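Local coordinates for protein putative acyl-CoA thioester hydrolase YbhC (Escherichia coli K-12, PDB 3GRH) that is a putative thioesterase of the outer membrane that belongs to the pectinesterase family yet neither binds pectin nor shows pectinesterase activity, at residues Y109-P114 / T131-G136; E137-V142 / L205-I210; V235-V240 / T271-E276. All coordinates share one frame; numbering follows the deposited sequence.

Contact 1 (Y109-P114 / T131-G136); sequences YIAVMP and TLYGTG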
ATOM      1  N   TYR A 109      -9.917 -16.335 -12.443  1.00 10.92           N
ATOM      2  CA  TYR A 109      -9.779 -16.633 -11.039  1.00 10.51           C
ATOM      3  C   TYR A 109      -8.783 -17.752 -10.819  1.00 10.97           C
ATOM      4  O   TYR A 109      -8.913 -18.809 -11.429  1.00 12.01           O
ATOM      5  CB  TYR A 109     -11.125 -17.071 -10.491  1.00 10.97           C
ATOM      6  CG  TYR A 109     -12.148 -15.975 -10.486  1.00 11.72           C
ATOM      7  CD1 TYR A 109     -12.322 -15.206  -9.379  1.00 15.72           C
ATOM      8  CD2 TYR A 109     -12.980 -15.782 -11.584  1.00 15.77           C
ATOM      9  CE1 TYR A 109     -13.243 -14.207  -9.369  1.00 15.44           C
ATOM     10  CE2 TYR A 109     -13.954 -14.766 -11.558  1.00 14.33           C
ATOM     11  CZ  TYR A 109     -14.016 -13.981 -10.435  1.00 13.90           C
ATOM     12  OH  TYR A 109     -14.948 -12.967 -10.262  1.00 17.77           O
ATOM     13  N   ILE A 110      -7.805 -17.489  -9.950  1.00 11.81           N
ATOM     14  CA  ILE A 110      -6.744 -18.412  -9.631  1.00 10.76           C
ATOM     15  C   ILE A 110      -6.843 -18.700  -8.161  1.00 12.20           C
ATOM     16  O   ILE A 110      -6.669 -17.826  -7.327  1.00 11.22           O
ATOM     17  CB  ILE A 110      -5.356 -17.839  -9.952  1.00 10.51           C
ATOM     18  CG1 ILE A 110      -5.259 -17.526 -11.413  1.00 12.50           C
ATOM     19  CG2 ILE A 110      -4.257 -18.876  -9.534  1.00 12.70           C
ATOM     20  CD1 ILE A 110      -4.038 -16.632 -11.817  1.00 14.31           C
ATOM     21  N   ALA A 111      -7.185 -19.930  -7.828  1.00  9.99           N
ATOM     22  CA  ALA A 111      -7.247 -20.381  -6.413  1.00 10.90           C
ATOM     23  C   ALA A 111      -5.897 -20.880  -6.009  1.00 11.94           C
ATOM     24  O   ALA A 111      -5.252 -21.551  -6.813  1.00 14.85           O
ATOM     25  CB  ALA A 111      -8.312 -21.488  -6.235  1.00 10.65           C
ATOM     26  N   VAL A 112      -5.471 -20.577  -4.791  1.00 11.40           N
ATOM     27  CA  VAL A 112      -4.185 -21.047  -4.283  1.00 12.06           C
ATOM     28  C   VAL A 112      -4.441 -21.866  -2.993  1.00 12.01           C
ATOM     29  O   VAL A 112      -5.040 -21.398  -2.040  1.00 11.87           O
ATOM     30  CB  VAL A 112      -3.213 -19.890  -3.990  1.00 12.92           C
ATOM     31  CG1 VAL A 112      -1.879 -20.539  -3.611  1.00 12.91           C
ATOM     32  CG2 VAL A 112      -3.012 -18.957  -5.186  1.00 15.48           C
ATOM     33  N   MET A 113      -4.021 -23.136  -3.020  1.00 12.62           N
ATOM     34  CA  MET A 113      -4.200 -24.053  -1.922  1.00 13.42           C
ATOM     35  C   MET A 113      -3.234 -23.713  -0.806  1.00 12.19           C
ATOM     36  O   MET A 113      -2.174 -23.158  -1.026  1.00 13.87           O
ATOM     37  CB  MET A 113      -3.947 -25.491  -2.371  1.00 14.17           C
ATOM     38  CG  MET A 113      -5.007 -25.970  -3.290  1.00 16.36           C
ATOM     39  SD  MET A 113      -4.855 -27.672  -3.693  1.00 22.94           S
ATOM     40  CE  MET A 113      -5.082 -28.487  -2.099  1.00 26.29           C
ATOM     41  N   PRO A 114      -3.602 -24.050   0.425  1.00 12.66           N
ATOM     42  CA  PRO A 114      -2.698 -23.825   1.542  1.00 13.32           C
ATOM     43  C   PRO A 114      -1.283 -24.361   1.269  1.00 12.44           C
ATOM     44  O   PRO A 114      -1.116 -25.459   0.728  1.00 15.10           O
ATOM     45  CB  PRO A 114      -3.388 -24.581   2.680  1.00 13.35           C
ATOM     46  CG  PRO A 114      -4.823 -24.467   2.337  1.00 13.90           C
ATOM     47  CD  PRO A 114      -4.907 -24.590   0.853  1.00 13.72           C
ATOM     48  N   THR A 131      -8.041 -12.397 -10.543  1.00 10.17           N
ATOM     49  CA  THR A 131      -8.336 -12.589  -9.089  1.00 10.64           C
ATOM     50  C   THR A 131      -7.530 -13.726  -8.571  1.00 10.60           C
ATOM     51  O   THR A 131      -7.593 -14.805  -9.088  1.00 10.90           O
ATOM     52  CB  THR A 131      -9.804 -12.829  -8.852  1.00  9.99           C
ATOM     53  OG1 THR A 131     -10.557 -11.697  -9.339  1.00 12.00           O
ATOM     54  CG2 THR A 131     -10.088 -13.026  -7.362  1.00 11.28           C
ATOM     55  N   LEU A 132      -6.737 -13.497  -7.538  1.00 11.01           N
ATOM     56  CA  LEU A 132      -5.932 -14.546  -6.904  1.00 10.27           C
ATOM     57  C   LEU A 132      -6.385 -14.659  -5.459  1.00 10.27           C
ATOM     58  O   LEU A 132      -6.420 -13.650  -4.755  1.00 10.49           O
ATOM     59  CB  LEU A 132      -4.454 -14.160  -6.972  1.00 13.42           C
ATOM     60  CG  LEU A 132      -3.468 -15.121  -6.396  1.00 14.31           C
ATOM     61  CD1 LEU A 132      -3.362 -16.365  -7.249  1.00 18.51           C
ATOM     62  CD2 LEU A 132      -2.122 -14.431  -6.265  1.00 19.01           C
ATOM     63  N   TYR A 133      -6.743 -15.857  -5.027  1.00 10.32           N
ATOM     64  CA  TYR A 133      -7.287 -16.028  -3.715  1.00  9.30           C
ATOM     65  C   TYR A 133      -6.840 -17.300  -3.083  1.00 10.67           C
ATOM     66  O   TYR A 133      -6.673 -18.313  -3.773  1.00 12.13           O
ATOM     67  CB  TYR A 133      -8.790 -15.965  -3.773  1.00 11.33           C
ATOM     68  CG  TYR A 133      -9.521 -17.039  -4.519  1.00 12.78           C
ATOM     69  CD1 TYR A 133     -10.088 -18.132  -3.873  1.00 16.76           C
ATOM     70  CD2 TYR A 133      -9.695 -16.936  -5.899  1.00 13.20           C
ATOM     71  CE1 TYR A 133     -10.756 -19.064  -4.582  1.00 16.82           C
ATOM     72  CE2 TYR A 133     -10.326 -17.895  -6.597  1.00 14.85           C
ATOM     73  CZ  TYR A 133     -10.901 -18.922  -5.937  1.00 16.59           C
ATOM     74  OH  TYR A 133     -11.588 -19.905  -6.597  1.00 18.05           O
ATOM     75  N   GLY A 134      -6.633 -17.207  -1.786  1.00  9.81           N
ATOM     76  CA  GLY A 134      -6.312 -18.385  -0.995  1.00  9.41           C
ATOM     77  C   GLY A 134      -7.502 -19.148  -0.604  1.00 10.22           C
ATOM     78  O   GLY A 134      -8.586 -18.559  -0.384  1.00 11.66           O
ATOM     79  N   THR A 135      -7.277 -20.437  -0.397  1.00 10.95           N
ATOM     80  CA  THR A 135      -8.396 -21.328   0.028  1.00 13.93           C
ATOM     81  C   THR A 135      -8.199 -21.927   1.414  1.00 15.05           C
ATOM     82  O   THR A 135      -8.960 -22.857   1.828  1.00 18.37           O
ATOM     83  CB  THR A 135      -8.657 -22.377  -1.013  1.00 14.78           C
ATOM     84  OG1 THR A 135      -7.564 -23.288  -1.036  1.00 16.82           O
ATOM     85  CG2 THR A 135      -8.927 -21.765  -2.381  1.00 19.58           C
ATOM     86  N   GLY A 136      -7.295 -21.348   2.183  1.00 14.73           N
ATOM     87  CA  GLY A 136      -7.086 -21.746   3.570  1.00 14.87           C
ATOM     88  C   GLY A 136      -8.177 -21.188   4.492  1.00 13.96           C
ATOM     89  O   GLY A 136      -8.950 -20.284   4.072  1.00 14.33           O
TER
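Tyr109, Ile110, Ala111 and Val112 pair in parallel with Thr131, Leu132, Tyr133 and Gly134, joining strands of successive coils near the N-terminal end of the right-handed parallel beta-helix known from the pectinesterase family. The short strand axes run 4.7 Å apart at 20°. Backbone bonds alternate in direction: Ile110 N gives to Thr131 O, Tyr133 N to Ile110 O, and Val112 N to Tyr133 O. Beyond the last bridge, Thr135 N reaches Val112 O at 2.9 Å and carries the pairing into the turn.

Apolar contacts divide between two faces. On one, CD1 of Leu132 bridges neighbours in the adjacent strand, touching Ile110 CG2 at 3.5 Å and, tightly, Val112 CG2 at 3.3 Å. Together with chi2, the placing of CG anti to the backbone N (chi1 -179°) turns CD1 of Leu132 toward the strand 109-112. Helix 92-100 packs against the same face, Ala95 and Val96 on Ile110 and Ile92 on Leu132.

On the other face, the Tyr109 ring lies alongside Thr131, Tyr109 CD1 coming within 3.5 Å of Thr131 CB; the Thr131 hydroxyl is hydrogen-bonded to Gln204 and Arg107. Tyr133 leans back over the neighbouring strand, with Tyr109 CB at its ring edge and Leu71 and Pro75 also packing on it. Replacing Tyr133 by an alanine would probably leave a gap above Ala111 and deprive Tyr109 CB of a packing partner. The CH-pi contact is nearly central: Ala111 CA stands 4.0 Å from the Tyr133 ring centroid, 12° off its normal.

Contact 2 (E137-V142 / L205-I210); sequences EKPIDV and LQNLTI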
ATOM      1  N   GLU A 137      -8.194 -21.669   5.762  1.00 14.12           N
ATOM      2  CA  GLU A 137      -9.150 -21.112   6.789  1.00 15.27           C
ATOM      3  C   GLU A 137      -8.784 -19.700   7.165  1.00 14.64           C
ATOM      4  O   GLU A 137      -9.671 -18.874   7.455  1.00 15.67           O
ATOM      5  CB  GLU A 137      -9.264 -21.979   8.074  1.00 16.69           C
ATOM      6  CG  GLU A 137      -9.823 -21.308   9.581  1.00 19.66           C
ATOM      7  CD  GLU A 137     -11.376 -21.095  10.028  1.00 23.79           C
ATOM      8  OE1 GLU A 137     -12.307 -21.968   9.838  1.00 19.47           O
ATOM      9  OE2 GLU A 137     -11.684 -20.036  10.768  1.00 27.84           O
ATOM     10  N   LYS A 138      -7.488 -19.357   7.124  1.00 12.40           N
ATOM     11  CA  LYS A 138      -7.047 -18.010   7.415  1.00 13.44           C
ATOM     12  C   LYS A 138      -6.104 -17.499   6.327  1.00 10.81           C
ATOM     13  O   LYS A 138      -5.457 -18.298   5.650  1.00 10.95           O
ATOM     14  CB  LYS A 138      -6.244 -17.997   8.724  1.00 15.24           C
ATOM     15  CG  LYS A 138      -7.124 -18.277   9.948  1.00 20.68           C
ATOM     16  CD  LYS A 138      -6.359 -18.307  11.242  1.00 20.92           C
ATOM     17  CE  LYS A 138      -7.154 -18.918  12.387  1.00 23.89           C
ATOM     18  NZ  LYS A 138      -7.154 -20.430  12.390  1.00 29.27           N
ATOM     19  N   PRO A 139      -5.918 -16.188   6.257  1.00 11.05           N
ATOM     20  CA  PRO A 139      -4.938 -15.709   5.246  1.00 11.18           C
ATOM     21  C   PRO A 139      -3.532 -16.179   5.417  1.00 11.99           C
ATOM     22  O   PRO A 139      -2.812 -16.395   4.421  1.00 11.31           O
ATOM     23  CB  PRO A 139      -5.039 -14.168   5.353  1.00 12.13           C
ATOM     24  CG  PRO A 139      -6.302 -13.924   5.942  1.00 12.92           C
ATOM     25  CD  PRO A 139      -6.647 -15.065   6.845  1.00 13.26           C
ATOM     26  N   ILE A 140      -3.152 -16.517   6.653  1.00 11.20           N
ATOM     27  CA  ILE A 140      -1.793 -17.008   6.900  1.00 13.42           C
ATOM     28  C   ILE A 140      -1.503 -18.393   6.325  1.00 13.81           C
ATOM     29  O   ILE A 140      -0.374 -18.895   6.315  1.00 14.20           O
ATOM     30  CB  ILE A 140      -1.481 -16.908   8.423  1.00 15.00           C
ATOM     31  CG1 ILE A 140       0.043 -17.020   8.646  1.00 18.09           C
ATOM     32  CG2 ILE A 140      -2.288 -17.918   9.214  1.00 17.22           C
ATOM     33  CD1 ILE A 140       0.882 -15.770   8.147  1.00 19.97           C
ATOM     34  N   ASP A 141      -2.559 -19.093   5.936  1.00 11.60           N
ATOM     35  CA  ASP A 141      -2.447 -20.437   5.410  1.00 11.36           C
ATOM     36  C   ASP A 141      -1.854 -20.515   4.019  1.00 10.98           C
ATOM     37  O   ASP A 141      -1.366 -21.577   3.693  1.00 12.13           O
ATOM     38  CB  ASP A 141      -3.809 -21.088   5.529  1.00 13.20           C
ATOM     39  CG  ASP A 141      -4.146 -21.384   7.038  1.00 16.18           C
ATOM     40  OD1 ASP A 141      -3.197 -21.727   7.834  1.00 19.69           O
ATOM     41  OD2 ASP A 141      -5.340 -21.318   7.483  1.00 19.24           O
ATOM     42  N   VAL A 142      -1.888 -19.411   3.227  1.00  9.30           N
ATOM     43  CA  VAL A 142      -1.277 -19.371   1.916  1.00 10.04           C
ATOM     44  C   VAL A 142      -0.205 -18.281   2.048  1.00 11.48           C
ATOM     45  O   VAL A 142      -0.557 -17.120   2.215  1.00 12.93           O
ATOM     46  CB  VAL A 142      -2.301 -19.039   0.823  1.00 11.31           C
ATOM     47  CG1 VAL A 142      -1.568 -18.641  -0.474  1.00 11.80           C
ATOM     48  CG2 VAL A 142      -3.262 -20.183   0.649  1.00 13.87           C
ATOM     49  N   LEU A 205      -7.076  -9.440  -4.828  1.00  5.58           N
ATOM     50  CA  LEU A 205      -6.340 -10.378  -3.927  1.00  6.39           C
ATOM     51  C   LEU A 205      -7.177 -10.612  -2.685  1.00  7.42           C
ATOM     52  O   LEU A 205      -7.742  -9.698  -2.163  1.00  7.01           O
ATOM     53  CB  LEU A 205      -5.016  -9.806  -3.488  1.00  5.79           C
ATOM     54  CG  LEU A 205      -4.029  -9.477  -4.558  1.00  9.35           C
ATOM     55  CD1 LEU A 205      -2.748  -8.909  -3.968  1.00 11.76           C
ATOM     56  CD2 LEU A 205      -3.648 -10.687  -5.446  1.00 10.53           C
ATOM     57  N   GLN A 206      -7.320 -11.859  -2.300  1.00  6.03           N
ATOM     58  CA  GLN A 206      -8.109 -12.192  -1.126  1.00  6.40           C
ATOM     59  C   GLN A 206      -7.531 -13.400  -0.386  1.00  7.27           C
ATOM     60  O   GLN A 206      -7.216 -14.402  -1.022  1.00  6.39           O
ATOM     61  CB  GLN A 206      -9.537 -12.436  -1.526  1.00  7.46           C
ATOM     62  CG  GLN A 206     -10.464 -12.705  -0.334  1.00  8.79           C
ATOM     63  CD  GLN A 206     -11.908 -12.634  -0.689  1.00 10.72           C
ATOM     64  OE1 GLN A 206     -12.537 -13.696  -1.043  1.00 17.66           O
ATOM     65  NE2 GLN A 206     -12.486 -11.449  -0.613  1.00 10.43           N
ATOM     66  N   ASN A 207      -7.519 -13.365   0.949  1.00  7.51           N
ATOM     67  CA  ASN A 207      -7.306 -14.534   1.766  1.00  6.86           C
ATOM     68  C   ASN A 207      -5.966 -15.196   1.552  1.00  6.60           C
ATOM     69  O   ASN A 207      -5.820 -16.400   1.420  1.00  8.36           O
ATOM     70  CB  ASN A 207      -8.441 -15.559   1.671  1.00  7.64           C
ATOM     71  CG  ASN A 207      -8.394 -16.560   2.800  1.00  6.63           C
ATOM     72  OD1 ASN A 207      -8.122 -16.179   3.983  1.00  8.13           O
ATOM     73  ND2 ASN A 207      -8.796 -17.788   2.514  1.00  9.86           N
ATOM     74  N   LEU A 208      -4.904 -14.391   1.580  1.00  6.78           N
ATOM     75  CA  LEU A 208      -3.547 -14.877   1.440  1.00  7.72           C
ATOM     76  C   LEU A 208      -2.572 -13.932   2.109  1.00  5.86           C
ATOM     77  O   LEU A 208      -2.965 -12.888   2.580  1.00  6.30           O
ATOM     78  CB  LEU A 208      -3.123 -15.108   0.016  1.00 10.04           C
ATOM     79  CG  LEU A 208      -3.456 -14.081  -1.003  1.00  9.60           C
ATOM     80  CD1 LEU A 208      -2.483 -12.929  -0.925  1.00 10.83           C
ATOM     81  CD2 LEU A 208      -3.477 -14.668  -2.349  1.00 11.72           C
ATOM     82  N   THR A 209      -1.320 -14.364   2.187  1.00  6.82           N
ATOM     83  CA  THR A 209      -0.245 -13.626   2.856  1.00  7.43           C
ATOM     84  C   THR A 209       0.828 -13.402   1.852  1.00  6.54           C
ATOM     85  O   THR A 209       1.232 -14.306   1.164  1.00  9.43           O
ATOM     86  CB  THR A 209       0.340 -14.386   4.069  1.00  8.51           C
ATOM     87  OG1 THR A 209      -0.750 -14.510   5.007  1.00 11.16           O
ATOM     88  CG2 THR A 209       1.476 -13.607   4.733  1.00 12.33           C
ATOM     89  N   ILE A 210       1.314 -12.168   1.817  1.00  7.90           N
ATOM     90  CA  ILE A 210       2.464 -11.809   0.936  1.00  7.38           C
ATOM     91  C   ILE A 210       3.539 -11.192   1.829  1.00  8.21           C
ATOM     92  O   ILE A 210       3.250 -10.318   2.604  1.00  8.31           O
ATOM     93  CB  ILE A 210       2.113 -10.840  -0.129  1.00  7.95           C
ATOM     94  CG1 ILE A 210       1.097 -11.439  -1.121  1.00  9.29           C
ATOM     95  CG2 ILE A 210       3.398 -10.434  -0.855  1.00 11.18           C
ATOM     96  CD1 ILE A 210       0.304 -10.413  -1.948  1.00 12.60           C
TER
HETATM   97  O   HOH W   1     -10.157 -16.618   5.775  1.00 20.66           O
HETATM   98  O   HOH W   2      -5.647 -18.877   2.857  1.00 16.55           O
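Thr209 grips the loop 137-142 through two of its atoms. Its backbone N donates to Val142 O at 2.9 Å, while OG1 donates to Pro139 O, also at 2.9 Å. The hydroxyl approaches from above the carbonyl plane, 59° out of it, rather than on a lone pair. With OG1 anti to the carbonyl carbon (chi1 -63°), the hydroxyl faces the short 3-10 turn 139-141, and Ile140 CD1 lies alongside it at 3.8 Å. Deeper in, Val142 CG1 meets Leu208 CB at 3.9 Å.

Asn207 meets the start of the turn. Its OD1 lies against the Lys138-Pro139 peptide link, 3.4 Å from Pro139 CD, in a contact that cannot be a bond to the proline nitrogen, which has no hydrogen. Instead this oxygen accepts from a water that also donates to Glu137 O; a second water joins Lys138 O to Asn207 O.

Further out, Asp141 OD2 accepts from Lys138 N at 2.9 Å and holds the loop closed on itself. ND2 of Asn207 is hydrogen-bonded to Gly136 O and Gly134 O, which fixes the rotation of its amide, and Asn241 ND2 gives a bond to Thr209 OG1.

Asn207 has left-handed backbone angles and turns the chain from strand 204-206 into strand 208-212; Asn239 packs against it at the equivalent bend of the next coil. Such asparagine corners recur in parallel beta-helices, here between two faces of the coil.

Contact 3 (V235-V240 / T271-E276); sequences VQINNV and TNSYIE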
ATOM      1  N   VAL A 235      -7.898  -1.736  -8.151  1.00  6.31           N
ATOM      2  CA  VAL A 235      -7.363  -2.891  -7.500  1.00  5.45           C
ATOM      3  C   VAL A 235      -8.054  -3.070  -6.151  1.00  7.36           C
ATOM      4  O   VAL A 235      -8.258  -2.100  -5.464  1.00  6.57           O
ATOM      5  CB  VAL A 235      -5.896  -2.758  -7.337  1.00  6.85           C
ATOM      6  CG1 VAL A 235      -5.233  -3.796  -6.396  1.00  7.57           C
ATOM      7  CG2 VAL A 235      -5.242  -2.700  -8.711  1.00  8.09           C
ATOM      8  N   GLN A 236      -8.417  -4.296  -5.818  1.00  6.62           N
ATOM      9  CA  GLN A 236      -9.088  -4.606  -4.561  1.00  7.13           C
ATOM     10  C   GLN A 236      -8.313  -5.639  -3.818  1.00  7.40           C
ATOM     11  O   GLN A 236      -8.017  -6.686  -4.366  1.00  7.00           O
ATOM     12  CB  GLN A 236     -10.514  -5.093  -4.738  1.00  8.64           C
ATOM     13  CG  GLN A 236     -11.416  -4.071  -5.394  1.00  9.48           C
ATOM     14  CD  GLN A 236     -12.735  -4.691  -5.793  1.00  9.65           C
ATOM     15  OE1 GLN A 236     -13.546  -4.975  -4.891  1.00 16.86           O
ATOM     16  NE2 GLN A 236     -12.973  -4.863  -7.119  1.00 11.36           N
ATOM     17  N   ILE A 237      -7.961  -5.350  -2.577  1.00  6.74           N
ATOM     18  CA  ILE A 237      -7.185  -6.291  -1.730  1.00  7.34           C
ATOM     19  C   ILE A 237      -8.028  -6.479  -0.485  1.00  7.79           C
ATOM     20  O   ILE A 237      -8.313  -5.472   0.226  1.00  8.83           O
ATOM     21  CB  ILE A 237      -5.846  -5.645  -1.384  1.00  8.44           C
ATOM     22  CG1 ILE A 237      -5.020  -5.553  -2.655  1.00  9.30           C
ATOM     23  CG2 ILE A 237      -5.147  -6.482  -0.371  1.00 11.63           C
ATOM     24  CD1 ILE A 237      -3.848  -4.642  -2.539  1.00 10.40           C
ATOM     25  N   ASN A 238      -8.493  -7.715  -0.228  1.00  6.62           N
ATOM     26  CA  ASN A 238      -9.428  -7.956   0.860  1.00  6.26           C
ATOM     27  C   ASN A 238      -8.945  -9.126   1.701  1.00  7.96           C
ATOM     28  O   ASN A 238      -8.620 -10.186   1.184  1.00  6.48           O
ATOM     29  CB  ASN A 238     -10.844  -8.225   0.349  1.00  7.08           C
ATOM     30  CG  ASN A 238     -11.776  -8.531   1.465  1.00  8.95           C
ATOM     31  OD1 ASN A 238     -12.345  -9.659   1.557  1.00 14.28           O
ATOM     32  ND2 ASN A 238     -11.914  -7.580   2.370  1.00  6.82           N
ATOM     33  N   ASN A 239      -8.877  -8.933   3.009  1.00  7.90           N
ATOM     34  CA  ASN A 239      -8.471 -10.035   3.939  1.00  8.03           C
ATOM     35  C   ASN A 239      -7.160 -10.624   3.545  1.00  8.58           C
ATOM     36  O   ASN A 239      -7.029 -11.836   3.359  1.00  7.90           O
ATOM     37  CB  ASN A 239      -9.543 -11.109   4.010  1.00  7.67           C
ATOM     38  CG  ASN A 239      -9.371 -12.041   5.191  1.00 10.78           C
ATOM     39  OD1 ASN A 239      -8.814 -11.652   6.230  1.00 15.21           O
ATOM     40  ND2 ASN A 239      -9.784 -13.296   4.998  1.00 16.60           N
ATOM     41  N   VAL A 240      -6.159  -9.757   3.379  1.00  7.73           N
ATOM     42  CA  VAL A 240      -4.773 -10.138   3.028  1.00  6.68           C
ATOM     43  C   VAL A 240      -3.866  -9.719   4.142  1.00  8.69           C
ATOM     44  O   VAL A 240      -4.050  -8.657   4.736  1.00 11.29           O
ATOM     45  CB  VAL A 240      -4.378  -9.569   1.645  1.00  8.73           C
ATOM     46  CG1 VAL A 240      -2.852  -9.658   1.330  1.00  9.68           C
ATOM     47  CG2 VAL A 240      -5.157 -10.246   0.562  1.00  8.78           C
ATOM     48  N   THR A 271      -9.230  -3.556   2.122  1.00  6.54           N
ATOM     49  CA  THR A 271     -10.181  -3.764   3.171  1.00  6.77           C
ATOM     50  C   THR A 271      -9.849  -4.977   4.045  1.00  6.16           C
ATOM     51  O   THR A 271      -9.324  -6.008   3.533  1.00  6.31           O
ATOM     52  CB  THR A 271     -11.591  -3.986   2.601  1.00 10.92           C
ATOM     53  OG1 THR A 271     -11.605  -5.051   1.619  1.00 14.90           O
ATOM     54  CG2 THR A 271     -12.095  -2.680   1.907  1.00 14.38           C
ATOM     55  N   ASN A 272     -10.138  -4.871   5.351  1.00  6.09           N
ATOM     56  CA  ASN A 272     -10.145  -6.049   6.185  1.00  6.18           C
ATOM     57  C   ASN A 272      -8.783  -6.738   6.221  1.00  6.83           C
ATOM     58  O   ASN A 272      -8.736  -7.933   6.326  1.00  9.93           O
ATOM     59  CB  ASN A 272     -11.213  -7.031   5.766  1.00  9.58           C
ATOM     60  CG  ASN A 272     -12.539  -6.429   5.708  1.00 13.60           C
ATOM     61  OD1 ASN A 272     -13.350  -6.592   4.723  1.00 18.48           O
ATOM     62  ND2 ASN A 272     -12.819  -5.730   6.736  1.00 12.73           N
ATOM     63  N   SER A 273      -7.720  -5.961   6.109  1.00  6.29           N
ATOM     64  CA  SER A 273      -6.360  -6.497   5.933  1.00  6.49           C
ATOM     65  C   SER A 273      -5.444  -6.168   7.108  1.00  8.17           C
ATOM     66  O   SER A 273      -5.861  -5.509   8.047  1.00  8.44           O
ATOM     67  CB  SER A 273      -5.758  -6.068   4.626  1.00  8.82           C
ATOM     68  OG  SER A 273      -6.483  -6.627   3.492  1.00  7.41           O
ATOM     69  N   TYR A 274      -4.259  -6.745   7.074  1.00  6.46           N
ATOM     70  CA  TYR A 274      -3.281  -6.556   8.128  1.00  6.85           C
ATOM     71  C   TYR A 274      -2.001  -6.228   7.455  1.00  6.47           C
ATOM     72  O   TYR A 274      -1.573  -6.987   6.624  1.00  7.93           O
ATOM     73  CB  TYR A 274      -3.150  -7.794   8.951  1.00  7.89           C
ATOM     74  CG  TYR A 274      -2.047  -7.760   9.969  1.00  6.77           C
ATOM     75  CD1 TYR A 274      -2.209  -7.130  11.154  1.00 10.74           C
ATOM     76  CD2 TYR A 274      -0.847  -8.331   9.714  1.00 10.00           C
ATOM     77  CE1 TYR A 274      -1.195  -7.056  12.073  1.00 13.08           C
ATOM     78  CE2 TYR A 274       0.148  -8.309  10.667  1.00 10.16           C
ATOM     79  CZ  TYR A 274      -0.026  -7.637  11.794  1.00 12.01           C
ATOM     80  OH  TYR A 274       0.963  -7.581  12.798  1.00 14.21           O
ATOM     81  N   ILE A 275      -1.357  -5.117   7.832  1.00  6.90           N
ATOM     82  CA  ILE A 275      -0.105  -4.679   7.190  1.00  6.45           C
ATOM     83  C   ILE A 275       0.908  -4.380   8.282  1.00  7.19           C
ATOM     84  O   ILE A 275       0.582  -3.714   9.251  1.00  9.76           O
ATOM     85  CB  ILE A 275      -0.358  -3.425   6.343  1.00  6.65           C
ATOM     86  CG1 ILE A 275      -1.441  -3.717   5.350  1.00  7.52           C
ATOM     87  CG2 ILE A 275       0.977  -3.019   5.644  1.00  9.09           C
ATOM     88  CD1 ILE A 275      -1.750  -2.508   4.403  1.00 11.79           C
ATOM     89  N   GLU A 276       2.067  -5.009   8.184  1.00  6.51           N
ATOM     90  CA  GLU A 276       3.103  -4.937   9.254  1.00  8.33           C
ATOM     91  C   GLU A 276       4.390  -4.415   8.631  1.00  8.00           C
ATOM     92  O   GLU A 276       4.739  -4.753   7.508  1.00  8.93           O
ATOM     93  CB  GLU A 276       3.339  -6.349   9.763  1.00 10.05           C
ATOM     94  CG  GLU A 276       4.316  -6.510  10.878  1.00 12.36           C
ATOM     95  CD  GLU A 276       4.297  -7.914  11.422  1.00 16.18           C
ATOM     96  OE1 GLU A 276       3.264  -8.345  12.038  1.00 21.61           O
ATOM     97  OE2 GLU A 276       5.357  -8.602  11.293  1.00 20.99           O
TER
HETATM   98  O   HOH W   3     -10.943  -4.427  -1.132  1.00 15.88           O
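At a corner between two adjacent beta-helix coils, Asn238 and Asn239 meet Thr271, Asn272 and Ser273. The side chain of Asn238 is extended, CG anti to the backbone N (chi1 177°), and its ND2 donates to Thr271 OG1 at 2.7 Å and to Asn272 OD1 at 2.9 Å. The asparagine partner lies in the plane of the Asn238 amide, whereas the threonine hydroxyl is tilted from it; the two amide planes stand 77° apart. A water links Thr271 OG1 to Ile237 O, weakly at the latter.

Strand 235-238 pairs in parallel with Thr271 through Thr271 N to Ile237 O and Asn239 N to Thr271 O. Asn239 and Asn272 then adopt left-handed backbone angles, and each coil bends from one face of the right-handed beta-helix to the next. Pairing resumes on the new face where Tyr274 N donates to Val240 O at 3.0 Å.

Ser273 spans the bend between these bonds. Its OG accepts from Val240 N at 3.1 Å, nearly straight at 169°, and donates to Thr271 O at 2.9 Å from above the carbonyl plane. Thr271 O thereby receives the backbone N of Asn239 and the Ser273 hydroxyl, with a weak third bond from Asn238 ND2.

Overall arrangement
From the N terminus the three contacts follow in series, neither nesting nor crossing. Contact 1 closes a loop with 16 residues between its segments. Contact 2 opens at the very next residue and spans 62, among them helices 154-161 and 174-181. Contact 3 then closes a loop with 30 between. In space they step along the beta-helix: strands 108-112, 130-134, 204-206, 235-238 and 267-271 lie in that order in one parallel sheet. Past the corners, contacts 2 and 3 continue onto the parallel strands 142-146, 208-212, 240-243 and 274-277. Probable hydrogen bonds from Gly134 N to Gln206 O and Asn238 N to Leu205 O join contact 2 to its neighbours; contacts 1 and 3 do not touch.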